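Local coordinates for tartronic semialdehyde reductase (Salmonella typhimurium, PDB 1YB4), which catalyses the reversible NAD(P)H-dependent reduction of tartronate semialdehyde (2-hydroxy-3-oxopropanoate) to (R)-glycerate, at residues D94-A107 with G163-N175. Residues are numbered along the deposited sequence; the frame is centred on the assembly and turned at random.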
loop_
_atom_site.group_PDB
_atom_site.type_symbol
_atom_site.label_atom_id
_atom_site.label_comp_id
_atom_site.label_asym_id
_atom_site.label_seq_id
_atom_site.Cartn_x
_atom_site.Cartn_y
_atom_site.Cartn_z
ATOM N N ASP A 94 -28.993 20.175 1.701
ATOM C CA ASP A 94 -28.425 19.117 2.510
ATOM C C ASP A 94 -27.013 19.519 2.854
ATOM O O ASP A 94 -26.183 19.776 1.969
ATOM C CB ASP A 94 -28.418 17.791 1.750
ATOM C CG ASP A 94 -27.941 16.646 2.607
ATOM O OD1 ASP A 94 -28.143 16.714 3.845
ATOM O OD2 ASP A 94 -27.378 15.681 2.042
HETATM N N MSE A 95 -26.744 19.583 4.149
HETATM C CA MSE A 95 -25.430 19.965 4.611
HETATM C C MSE A 95 -24.684 18.797 5.228
HETATM O O MSE A 95 -23.606 18.969 5.804
HETATM C CB MSE A 95 -25.556 21.141 5.573
HETATM C CG MSE A 95 -26.092 22.378 4.864
HETATM SE SE MSE A 95 -26.105 23.992 5.921
HETATM C CE MSE A 95 -24.268 24.576 5.658
ATOM N N SER A 96 -25.258 17.603 5.070
ATOM C CA SER A 96 -24.650 16.373 5.563
ATOM C C SER A 96 -23.517 16.006 4.615
ATOM O O SER A 96 -23.460 16.504 3.489
ATOM C CB SER A 96 -25.646 15.209 5.541
ATOM O OG SER A 96 -26.891 15.531 6.130
ATOM N N SER A 97 -22.613 15.147 5.070
ATOM C CA SER A 97 -21.535 14.674 4.210
ATOM C C SER A 97 -21.953 13.263 3.819
ATOM O O SER A 97 -21.830 12.318 4.604
ATOM C CB SER A 97 -20.192 14.637 4.947
ATOM O OG SER A 97 -19.719 15.940 5.194
ATOM N N ILE A 98 -22.481 13.134 2.612
ATOM C CA ILE A 98 -22.933 11.840 2.133
ATOM C C ILE A 98 -22.308 11.542 0.780
ATOM O O ILE A 98 -21.402 12.247 0.330
ATOM C CB ILE A 98 -24.482 11.793 2.008
ATOM C CG1 ILE A 98 -24.949 12.600 0.795
ATOM C CG2 ILE A 98 -25.113 12.379 3.260
ATOM C CD1 ILE A 98 -26.470 12.640 0.631
ATOM N N SER A 99 -22.828 10.510 0.129
ATOM C CA SER A 99 -22.326 10.065 -1.151
ATOM C C SER A 99 -22.555 11.008 -2.312
ATOM O O SER A 99 -23.679 11.424 -2.572
ATOM C CB SER A 99 -22.924 8.708 -1.495
ATOM O OG SER A 99 -22.728 8.421 -2.866
ATOM N N PRO A 100 -21.477 11.344 -3.035
ATOM C CA PRO A 100 -21.525 12.239 -4.195
ATOM C C PRO A 100 -22.452 11.716 -5.299
ATOM O O PRO A 100 -23.281 12.461 -5.816
ATOM C CB PRO A 100 -20.062 12.304 -4.636
ATOM C CG PRO A 100 -19.324 12.165 -3.316
ATOM C CD PRO A 100 -20.080 11.043 -2.663
ATOM N N ILE A 101 -22.309 10.433 -5.640
ATOM C CA ILE A 101 -23.139 9.794 -6.666
ATOM C C ILE A 101 -24.627 9.801 -6.263
ATOM O O ILE A 101 -25.512 10.033 -7.098
ATOM C CB ILE A 101 -22.711 8.313 -6.913
ATOM C CG1 ILE A 101 -21.261 8.243 -7.402
ATOM C CG2 ILE A 101 -23.624 7.670 -7.935
ATOM C CD1 ILE A 101 -20.235 8.610 -6.352
ATOM N N GLU A 102 -24.890 9.536 -4.983
ATOM C CA GLU A 102 -26.250 9.518 -4.447
ATOM C C GLU A 102 -26.873 10.898 -4.550
ATOM O O GLU A 102 -27.987 11.059 -5.033
ATOM C CB GLU A 102 -26.229 9.114 -2.974
ATOM C CG GLU A 102 -25.675 7.752 -2.735
ATOM C CD GLU A 102 -26.548 6.704 -3.342
ATOM O OE1 GLU A 102 -27.634 6.449 -2.777
ATOM O OE2 GLU A 102 -26.153 6.154 -4.391
ATOM N N THR A 103 -26.145 11.892 -4.057
ATOM C CA THR A 103 -26.620 13.264 -4.092
ATOM C C THR A 103 -27.068 13.628 -5.502
ATOM O O THR A 103 -28.072 14.316 -5.677
ATOM C CB THR A 103 -25.528 14.234 -3.614
ATOM O OG1 THR A 103 -25.319 14.050 -2.205
ATOM C CG2 THR A 103 -25.931 15.676 -3.886
ATOM N N LYS A 104 -26.330 13.156 -6.504
ATOM C CA LYS A 104 -26.675 13.429 -7.889
ATOM C C LYS A 104 -28.123 13.041 -8.146
ATOM O O LYS A 104 -28.880 13.824 -8.716
ATOM C CB LYS A 104 -25.767 12.641 -8.838
ATOM C CG LYS A 104 -24.297 13.075 -8.859
ATOM C CD LYS A 104 -24.044 14.232 -9.824
ATOM C CE LYS A 104 -22.552 14.554 -9.941
ATOM N NZ LYS A 104 -21.756 13.444 -10.543
ATOM N N ARG A 105 -28.521 11.847 -7.717
ATOM C CA ARG A 105 -29.895 11.431 -7.968
ATOM C C ARG A 105 -30.938 11.965 -6.987
ATOM O O ARG A 105 -32.103 12.111 -7.345
ATOM C CB ARG A 105 -29.998 9.908 -8.094
ATOM C CG ARG A 105 -29.916 9.127 -6.811
ATOM C CD ARG A 105 -30.468 7.718 -7.036
ATOM N NE ARG A 105 -30.317 6.861 -5.865
ATOM C CZ ARG A 105 -29.150 6.403 -5.416
ATOM N NH1 ARG A 105 -28.019 6.720 -6.041
ATOM N NH2 ARG A 105 -29.121 5.624 -4.342
ATOM N N PHE A 106 -30.544 12.262 -5.756
ATOM C CA PHE A 106 -31.506 12.823 -4.808
ATOM C C PHE A 106 -31.929 14.176 -5.382
ATOM O O PHE A 106 -33.116 14.521 -5.422
ATOM C CB PHE A 106 -30.860 13.043 -3.437
ATOM C CG PHE A 106 -30.541 11.774 -2.695
ATOM C CD1 PHE A 106 -30.763 10.527 -3.275
ATOM C CD2 PHE A 106 -30.018 11.829 -1.403
ATOM C CE1 PHE A 106 -30.466 9.352 -2.578
ATOM C CE2 PHE A 106 -29.717 10.661 -0.696
ATOM C CZ PHE A 106 -29.942 9.418 -1.286
ATOM N N ALA A 107 -30.929 14.925 -5.842
ATOM C CA ALA A 107 -31.124 16.246 -6.419
ATOM C C ALA A 107 -32.124 16.240 -7.562
ATOM O O ALA A 107 -33.161 16.895 -7.475
ATOM C CB ALA A 107 -29.786 16.816 -6.900
ATOM N N GLY A 163 -19.651 23.967 -7.854
ATOM C CA GLY A 163 -20.170 23.627 -9.165
ATOM C C GLY A 163 -21.618 23.202 -9.042
ATOM O O GLY A 163 -22.330 23.659 -8.149
ATOM N N GLY A 164 -22.051 22.316 -9.932
ATOM C CA GLY A 164 -23.417 21.844 -9.906
ATOM C C GLY A 164 -23.637 20.783 -8.852
ATOM O O GLY A 164 -22.681 20.321 -8.229
ATOM N N ASN A 165 -24.898 20.396 -8.665
ATOM C CA ASN A 165 -25.298 19.386 -7.684
ATOM C C ASN A 165 -24.424 18.142 -7.668
ATOM O O ASN A 165 -24.316 17.433 -8.668
ATOM C CB ASN A 165 -26.759 18.989 -7.916
ATOM C CG ASN A 165 -27.737 19.950 -7.247
ATOM O OD1 ASN A 165 -28.833 20.191 -7.755
ATOM N ND2 ASN A 165 -27.348 20.493 -6.089
ATOM N N GLY A 166 -23.814 17.881 -6.515
ATOM C CA GLY A 166 -22.939 16.733 -6.370
ATOM C C GLY A 166 -21.495 17.162 -6.181
ATOM O O GLY A 166 -20.705 16.469 -5.536
ATOM N N ASP A 167 -21.144 18.314 -6.742
ATOM C CA ASP A 167 -19.782 18.828 -6.630
ATOM C C ASP A 167 -19.492 19.293 -5.216
ATOM O O ASP A 167 -18.335 19.425 -4.823
ATOM C CB ASP A 167 -19.562 19.990 -7.601
ATOM C CG ASP A 167 -19.534 19.542 -9.053
ATOM O OD1 ASP A 167 -19.837 18.355 -9.326
ATOM O OD2 ASP A 167 -19.219 20.388 -9.922
ATOM N N GLY A 168 -20.547 19.559 -4.458
ATOM C CA GLY A 168 -20.362 19.993 -3.086
ATOM C C GLY A 168 -19.821 18.810 -2.316
ATOM O O GLY A 168 -18.802 18.900 -1.628
ATOM N N GLN A 169 -20.505 17.683 -2.456
ATOM C CA GLN A 169 -20.103 16.468 -1.782
ATOM C C GLN A 169 -18.735 16.033 -2.287
ATOM O O GLN A 169 -17.850 15.664 -1.512
ATOM C CB GLN A 169 -21.124 15.367 -2.046
ATOM C CG GLN A 169 -22.530 15.663 -1.509
ATOM C CD GLN A 169 -22.539 15.920 -0.015
ATOM O OE1 GLN A 169 -21.528 15.720 0.665
ATOM N NE2 GLN A 169 -23.681 16.363 0.509
ATOM N N THR A 170 -18.553 16.093 -3.595
ATOM C CA THR A 170 -17.292 15.675 -4.152
ATOM C C THR A 170 -16.159 16.522 -3.593
ATOM O O THR A 170 -15.038 16.025 -3.394
ATOM C CB THR A 170 -17.309 15.771 -5.672
ATOM O OG1 THR A 170 -18.256 14.830 -6.196
ATOM C CG2 THR A 170 -15.904 15.498 -6.234
ATOM N N CYS A 171 -16.454 17.791 -3.316
ATOM C CA CYS A 171 -15.440 18.701 -2.794
ATOM C C CYS A 171 -15.068 18.326 -1.360
ATOM O O CYS A 171 -13.901 18.356 -0.975
ATOM C CB CYS A 171 -15.948 20.135 -2.850
ATOM S SG CYS A 171 -14.668 21.370 -2.553
ATOM N N LYS A 172 -16.067 17.966 -0.564
ATOM C CA LYS A 172 -15.807 17.574 0.812
ATOM C C LYS A 172 -14.945 16.303 0.842
ATOM O O LYS A 172 -13.971 16.241 1.583
ATOM C CB LYS A 172 -17.125 17.328 1.551
ATOM C CG LYS A 172 -16.967 16.812 2.983
ATOM C CD LYS A 172 -16.229 17.805 3.857
ATOM C CE LYS A 172 -16.084 17.283 5.278
ATOM N NZ LYS A 172 -17.407 16.867 5.832
ATOM N N VAL A 173 -15.297 15.296 0.042
ATOM C CA VAL A 173 -14.535 14.046 0.040
ATOM C C VAL A 173 -13.084 14.309 -0.294
ATOM O O VAL A 173 -12.186 13.762 0.348
ATOM C CB VAL A 173 -15.096 13.020 -0.965
ATOM C CG1 VAL A 173 -14.173 11.810 -1.051
ATOM C CG2 VAL A 173 -16.462 12.567 -0.525
ATOM N N ALA A 174 -12.866 15.157 -1.298
ATOM C CA ALA A 174 -11.520 15.516 -1.737
ATOM C C ALA A 174 -10.740 16.155 -0.588
ATOM O O ALA A 174 -9.549 15.905 -0.418
ATOM C CB ALA A 174 -11.594 16.469 -2.932
ATOM N N ASN A 175 -11.430 16.976 0.196
ATOM C CA ASN A 175 -10.837 17.643 1.350
ATOM C C ASN A 175 -10.364 16.579 2.354
ATOM O O ASN A 175 -9.203 16.580 2.793
ATOM C CB ASN A 175 -11.879 18.577 2.003
ATOM C CG ASN A 175 -11.288 19.458 3.116
ATOM O OD1 ASN A 175 -11.184 19.049 4.280
ATOM N ND2 ASN A 175 -10.890 20.674 2.752
HETATM O O HOH W 1 -26.576 16.038 -0.935
#
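Gln169 reaches across to the loop 96-98, and its amide supplies the clearest polar evidence for this contact. NE2 of Gln169 donates to O of Ser96 over 3.0 Å, nearly straight (163°) and with the acceptor close to the amide plane, while OE1 takes a weak bond from N of Ile98. A bend at chi2 (-58°) turns the amide toward that loop. A water completes the grip, accepting from NE2, donating to OD2 of Asp94 and bonded to OG1 of Thr103. Packing is tight around the same buried side chain: CG of Gln169 lies 3.3 Å from OG1 of Thr103, and its CB is 3.8 Å from CA of Pro100. The proline ring carries the packing on to Val173, its CG 4.0 Å from CG2 of that valine. The helices thus joined, 100-111 of the Rossmann-type nucleotide-binding domain and 167-195, which leads into the C-terminal helical domain, are antiparallel, their local axes 166° apart and 8.5 Å at closest approach. About one turn beyond Gln169, NZ of Lys172, the predicted active-site lysine, donates to OG of Ser97 over 2.6 Å; the carbonyl of Val122 is a second partner. Toward partly exposed Asn165 and exposed Lys104 the contact opens to solvent. CB of Ala107 meets OD1 of Asn165 at 3.6 Å, whereas ND2 of Asn165 bonds to Tyr117 and Asp119. Lys104 merely lays its methylenes alongside, CD standing 3.4 Å from O of Asn165, and sends NZ to the carbonyl of Ala196 of the second subunit.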